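Local coordinates for protein glucanase (Klebsiella pneumoniae, PDB 5GY3) that probably hydrolyses internal beta-1,4-glucosidic bonds in cellulose, lichenin and cereal beta-glucans, as a family 8 glycoside hydrolase, at residues 52-56 against 57-61; 103-106 against 107-110. One frame throughout, in Å; residues are numbered along the deposited sequence.

Contact 1 (52-56 against 57-61); sequences WQWTD and STLRD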
loop_
_atom_site.group_PDB
_atom_site.type_symbol
_atom_site.label_atom_id
_atom_site.label_comp_id
_atom_site.label_asym_id
_atom_site.label_seq_id
_atom_site.Cartn_x
_atom_site.Cartn_y
_atom_site.Cartn_z
ATOM N N TRP A 52 -0.844 -11.388 13.092
ATOM C CA TRP A 52 -1.855 -10.503 13.663
ATOM C C TRP A 52 -1.665 -10.347 15.168
ATOM O O TRP A 52 -1.770 -9.235 15.702
ATOM C CB TRP A 52 -3.252 -11.038 13.325
ATOM C CG TRP A 52 -4.382 -10.353 14.038
ATOM C CD1 TRP A 52 -5.420 -10.957 14.703
ATOM C CD2 TRP A 52 -4.599 -8.938 14.158
ATOM N NE1 TRP A 52 -6.261 -10.003 15.232
ATOM C CE2 TRP A 52 -5.776 -8.758 14.915
ATOM C CE3 TRP A 52 -3.905 -7.806 13.710
ATOM C CZ2 TRP A 52 -6.278 -7.492 15.227
ATOM C CZ3 TRP A 52 -4.401 -6.551 14.022
ATOM C CH2 TRP A 52 -5.574 -6.403 14.776
ATOM N N GLN A 53 -1.365 -11.446 15.863
ATOM C CA GLN A 53 -1.136 -11.374 17.304
ATOM C C GLN A 53 0.017 -10.432 17.639
ATOM O O GLN A 53 -0.077 -9.641 18.581
ATOM C CB GLN A 53 -0.868 -12.774 17.859
ATOM C CG GLN A 53 -0.302 -12.816 19.280
ATOM C CD GLN A 53 0.082 -14.236 19.708
ATOM O OE1 GLN A 53 0.401 -15.085 18.867
ATOM N NE2 GLN A 53 0.050 -14.497 21.014
ATOM N N TRP A 54 1.114 -10.498 16.884
ATOM C CA TRP A 54 2.215 -9.586 17.174
ATOM C C TRP A 54 1.819 -8.146 16.861
ATOM O O TRP A 54 2.081 -7.235 17.655
ATOM C CB TRP A 54 3.475 -9.974 16.398
ATOM C CG TRP A 54 4.594 -9.032 16.723
ATOM C CD1 TRP A 54 5.491 -9.140 17.753
ATOM C CD2 TRP A 54 4.901 -7.802 16.051
ATOM N NE1 TRP A 54 6.348 -8.059 17.749
ATOM C CE2 TRP A 54 6.004 -7.222 16.718
ATOM C CE3 TRP A 54 4.356 -7.137 14.947
ATOM C CZ2 TRP A 54 6.572 -6.011 16.313
ATOM C CZ3 TRP A 54 4.923 -5.940 14.543
ATOM C CH2 TRP A 54 6.020 -5.389 15.225
ATOM N N THR A 55 1.164 -7.933 15.719
ATOM C CA THR A 55 0.750 -6.588 15.329
ATOM C C THR A 55 -0.157 -5.968 16.379
ATOM O O THR A 55 0.049 -4.825 16.808
ATOM C CB THR A 55 0.030 -6.648 13.985
ATOM O OG1 THR A 55 0.877 -7.292 13.031
ATOM C CG2 THR A 55 -0.347 -5.243 13.501
ATOM N N ASP A 56 -1.182 -6.708 16.795
ATOM C CA ASP A 56 -2.152 -6.169 17.733
ATOM C C ASP A 56 -1.511 -5.924 19.093
ATOM O O ASP A 56 -1.618 -4.825 19.649
ATOM C CB ASP A 56 -3.347 -7.117 17.836
ATOM C CG ASP A 56 -4.479 -6.547 18.664
ATOM O OD1 ASP A 56 -4.667 -5.318 18.655
ATOM O OD2 ASP A 56 -5.186 -7.338 19.322
ATOM N N SER A 57 -0.792 -6.918 19.625
ATOM C CA SER A 57 -0.240 -6.752 20.965
ATOM C C SER A 57 0.871 -5.705 21.001
ATOM O O SER A 57 1.026 -5.012 22.012
ATOM C CB SER A 57 0.265 -8.092 21.504
ATOM O OG SER A 57 1.289 -8.607 20.681
ATOM N N THR A 58 1.644 -5.558 19.919
ATOM C CA THR A 58 2.799 -4.664 19.960
ATOM C C THR A 58 2.487 -3.256 19.468
ATOM O O THR A 58 2.948 -2.277 20.068
ATOM C CB THR A 58 3.946 -5.233 19.119
ATOM O OG1 THR A 58 4.152 -6.607 19.464
ATOM C CG2 THR A 58 5.244 -4.434 19.357
ATOM N N LEU A 59 1.721 -3.127 18.387
ATOM C CA LEU A 59 1.611 -1.847 17.697
ATOM C C LEU A 59 0.279 -1.129 17.880
ATOM O O LEU A 59 0.154 0.011 17.419
ATOM C CB LEU A 59 1.885 -2.037 16.199
ATOM C CG LEU A 59 3.288 -2.522 15.842
ATOM C CD1 LEU A 59 3.427 -2.674 14.326
ATOM C CD2 LEU A 59 4.364 -1.581 16.403
ATOM N N ARG A 60 -0.713 -1.732 18.531
ATOM C CA ARG A 60 -2.006 -1.063 18.640
ATOM C C ARG A 60 -1.873 0.266 19.376
ATOM O O ARG A 60 -1.283 0.337 20.459
ATOM C CB ARG A 60 -3.025 -1.943 19.352
ATOM C CG ARG A 60 -4.400 -1.292 19.430
ATOM C CD ARG A 60 -5.131 -1.411 18.105
ATOM N NE ARG A 60 -5.612 -2.782 17.929
ATOM C CZ ARG A 60 -6.674 -3.128 17.207
ATOM N NH1 ARG A 60 -7.392 -2.205 16.575
ATOM N NH2 ARG A 60 -7.020 -4.406 17.126
ATOM N N ASP A 61 -2.417 1.325 18.773
ATOM C CA ASP A 61 -2.558 2.623 19.422
ATOM C C ASP A 61 -3.929 2.663 20.088
ATOM O O ASP A 61 -4.951 2.802 19.412
ATOM C CB ASP A 61 -2.402 3.754 18.404
ATOM C CG ASP A 61 -2.452 5.143 19.039
ATOM O OD1 ASP A 61 -2.961 5.279 20.169
ATOM O OD2 ASP A 61 -1.981 6.107 18.391
#
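Asp56 and Arg60, one helical turn apart, form a salt bridge in which a single carboxylate oxygen does the work: Asp56 OD1 takes Arg60 NE at 2.8 Å and Arg60 NH2 at 3.0 Å. OD1 lies in the guanidinium plane, but the two flat groups are steeply turned, 74° apart; NE comes nearly along the C-O axis, while NH2 arrives from above the carboxylate plane. Bends at chi2 and chi3 fold the arginine back over its own turn. That places NH2 at the rim of the Trp52 indole, 3.4 Å from Trp52 CH2, while Asp56 CB lies over one face of the same ring, offset toward the rim. Arg60 NH1 goes on to the carbonyl of Gly65.

Two hydroxyls turn back onto the helix. Ser57 OG donates to Gln53 O at 2.7 Å and Thr58 OG1 to Trp54 O at 2.8 Å; each carbonyl also accepts the backbone N-H of the same residue, from the opposite face of its plane. With chi1 at -49°, Thr58 sets OG1 beside its own backbone N, and the hydroxyl hangs over the Trp54 indole. Thr58 CB makes a CH-pi contact with the five-membered ring, 4.0 Å from its centroid.

Further round, Leu59 CD1 packs obliquely on Trp54 CZ3 at 3.6 Å, and Tyr71 meets Trp54 edge-to-face. Leu59 N still bonds Thr55 O, but Arg60 N reaches Asp56 O only weakly as the chain leaves helical geometry. Hydroxyl-to-carbonyl bonds, an i to i+4 salt bridge and indole contacts thus finish helix 45-59 in the (alpha/alpha)6 barrel of family 8 glycoside hydrolases.

Contact 2 (103-106 against 107-110); sequences WQDK and RYAI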
loop_
_atom_site.group_PDB
_atom_site.type_symbol
_atom_site.label_atom_id
_atom_site.label_comp_id
_atom_site.label_asym_id
_atom_site.label_seq_id
_atom_site.Cartn_x
_atom_site.Cartn_y
_atom_site.Cartn_z
ATOM N N TRP A 103 -11.545 -18.401 6.492
ATOM C CA TRP A 103 -11.635 -19.382 7.565
ATOM C C TRP A 103 -12.978 -19.372 8.283
ATOM O O TRP A 103 -13.148 -20.127 9.249
ATOM C CB TRP A 103 -10.490 -19.174 8.570
ATOM C CG TRP A 103 -9.165 -19.397 7.907
ATOM C CD1 TRP A 103 -8.756 -20.532 7.259
ATOM C CD2 TRP A 103 -8.083 -18.457 7.787
ATOM N NE1 TRP A 103 -7.487 -20.357 6.753
ATOM C CE2 TRP A 103 -7.055 -19.093 7.061
ATOM C CE3 TRP A 103 -7.881 -17.146 8.236
ATOM C CZ2 TRP A 103 -5.846 -18.457 6.757
ATOM C CZ3 TRP A 103 -6.666 -16.514 7.935
ATOM C CH2 TRP A 103 -5.669 -17.177 7.210
ATOM N N GLN A 104 -13.928 -18.552 7.829
ATOM C CA GLN A 104 -15.303 -18.549 8.333
ATOM C C GLN A 104 -15.339 -18.297 9.839
ATOM O O GLN A 104 -15.946 -19.043 10.607
ATOM C CB GLN A 104 -16.011 -19.854 7.958
ATOM C CG GLN A 104 -16.190 -20.005 6.463
ATOM C CD GLN A 104 -17.181 -19.009 5.916
ATOM O OE1 GLN A 104 -18.340 -18.988 6.331
ATOM N NE2 GLN A 104 -16.727 -18.150 5.009
ATOM N N ASP A 105 -14.679 -17.220 10.257
ATOM C CA ASP A 105 -14.588 -16.846 11.662
ATOM C C ASP A 105 -14.884 -15.358 11.779
ATOM O O ASP A 105 -14.047 -14.529 11.401
ATOM C CB ASP A 105 -13.204 -17.166 12.226
ATOM C CG ASP A 105 -13.144 -17.045 13.734
ATOM O OD1 ASP A 105 -13.921 -16.261 14.323
ATOM O OD2 ASP A 105 -12.306 -17.742 14.332
ATOM N N LYS A 106 -16.060 -15.028 12.329
ATOM C CA LYS A 106 -16.507 -13.640 12.427
ATOM C C LYS A 106 -15.605 -12.777 13.299
ATOM O O LYS A 106 -15.653 -11.546 13.178
ATOM C CB LYS A 106 -17.933 -13.582 12.976
ATOM C CG LYS A 106 -18.033 -13.985 14.450
ATOM C CD LYS A 106 -19.468 -13.861 14.959
ATOM C CE LYS A 106 -19.609 -14.489 16.339
ATOM N NZ LYS A 106 -18.508 -14.054 17.255
ATOM N N ARG A 107 -14.793 -13.377 14.171
ATOM C CA ARG A 107 -13.919 -12.578 15.029
ATOM C C ARG A 107 -12.928 -11.751 14.209
ATOM O O ARG A 107 -12.615 -10.610 14.578
ATOM C CB ARG A 107 -13.206 -13.493 16.028
ATOM C CG ARG A 107 -14.192 -14.146 17.025
ATOM C CD ARG A 107 -13.547 -15.219 17.910
ATOM N NE ARG A 107 -12.974 -16.317 17.130
ATOM C CZ ARG A 107 -12.239 -17.300 17.645
ATOM N NH1 ARG A 107 -11.987 -17.336 18.949
ATOM N NH2 ARG A 107 -11.749 -18.247 16.854
ATOM N N TYR A 108 -12.463 -12.279 13.075
ATOM C CA TYR A 108 -11.582 -11.486 12.219
ATOM C C TYR A 108 -12.313 -10.283 11.634
ATOM O O TYR A 108 -11.729 -9.200 11.492
ATOM C CB TYR A 108 -11.021 -12.335 11.084
ATOM C CG TYR A 108 -10.118 -13.470 11.508
ATOM C CD1 TYR A 108 -8.990 -13.237 12.280
ATOM C CD2 TYR A 108 -10.384 -14.773 11.105
ATOM C CE1 TYR A 108 -8.146 -14.278 12.653
ATOM C CE2 TYR A 108 -9.548 -15.821 11.470
ATOM C CZ TYR A 108 -8.433 -15.572 12.244
ATOM O OH TYR A 108 -7.595 -16.612 12.608
ATOM N N ALA A 109 -13.580 -10.457 11.268
ATOM C CA ALA A 109 -14.347 -9.352 10.704
ATOM C C ALA A 109 -14.703 -8.320 11.766
ATOM O O ALA A 109 -14.737 -7.120 11.475
ATOM C CB ALA A 109 -15.609 -9.883 10.029
ATOM N N ILE A 110 -14.961 -8.764 13.000
ATOM C CA ILE A 110 -15.220 -7.813 14.080
ATOM C C ILE A 110 -13.984 -6.967 14.347
ATOM O O ILE A 110 -14.088 -5.760 14.591
ATOM C CB ILE A 110 -15.709 -8.553 15.341
ATOM C CG1 ILE A 110 -17.136 -9.053 15.101
ATOM C CG2 ILE A 110 -15.617 -7.648 16.578
ATOM C CD1 ILE A 110 -17.637 -10.062 16.129
#
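Asp105 N-caps helix 106-123 in the tight connection that follows helix 86-103, and Arg107 answers it both through its backbone and through its side chain. The capping bond runs from Arg107 N to Asp105 OD1 at 3.0 Å, on the anti side of the carboxylate and 31° out of its plane. The syn side of OD1 serves Arg107 NE, so this oxygen accepts two donors. The planes of carboxylate and guanidinium are only 14° apart, giving a nearly coplanar, side-on bidentate salt bridge. Arg45 adds a second salt bridge to Asp105 OD2, gathering two positive charges round one acid, which probably favours its ionised form.

The first turn then closes through Tyr108 N to Asp105 O at 3.2 Å and Ile110 N to Lys106 O at 2.9 Å. Tyr108 also leans back across the connection: CD2 lies 3.9 Å from Asp105 CB, and the ring meets the Trp103 indole obliquely, planes at 57°. Phe48 packs edge-to-face with both aromatics, and Tyr108 OH bonds to Asp49. A bend at chi3 turns the arginine's tip back to the cap, where Arg107 NH2 meets the syn lone pair of Asp105 OD2 at 2.6 Å.

How the contacts relate
Contact 1 comes first along the chain, at the C-terminal end of helix 45-59; contact 2 follows at the junction of helices 86-103 and 106-123. Their centres are about 17 Å apart and their nearest atoms about 5 Å, without touching, both on the same side of the chain's centre. Helix 45-59 links them: its earlier residues Arg45, Phe48 and Asp49 partner contact 2. Helix 86-103 does the same, with Leu96 touching both Trp52 and Tyr108. One contact thus closes a helix and the other starts one, within the same (alpha/alpha)6 barrel. The side chain of Leu59 is about 12 Å from that of Asp87, the predicted nucleophile, whereas contact 2 sits away from that site.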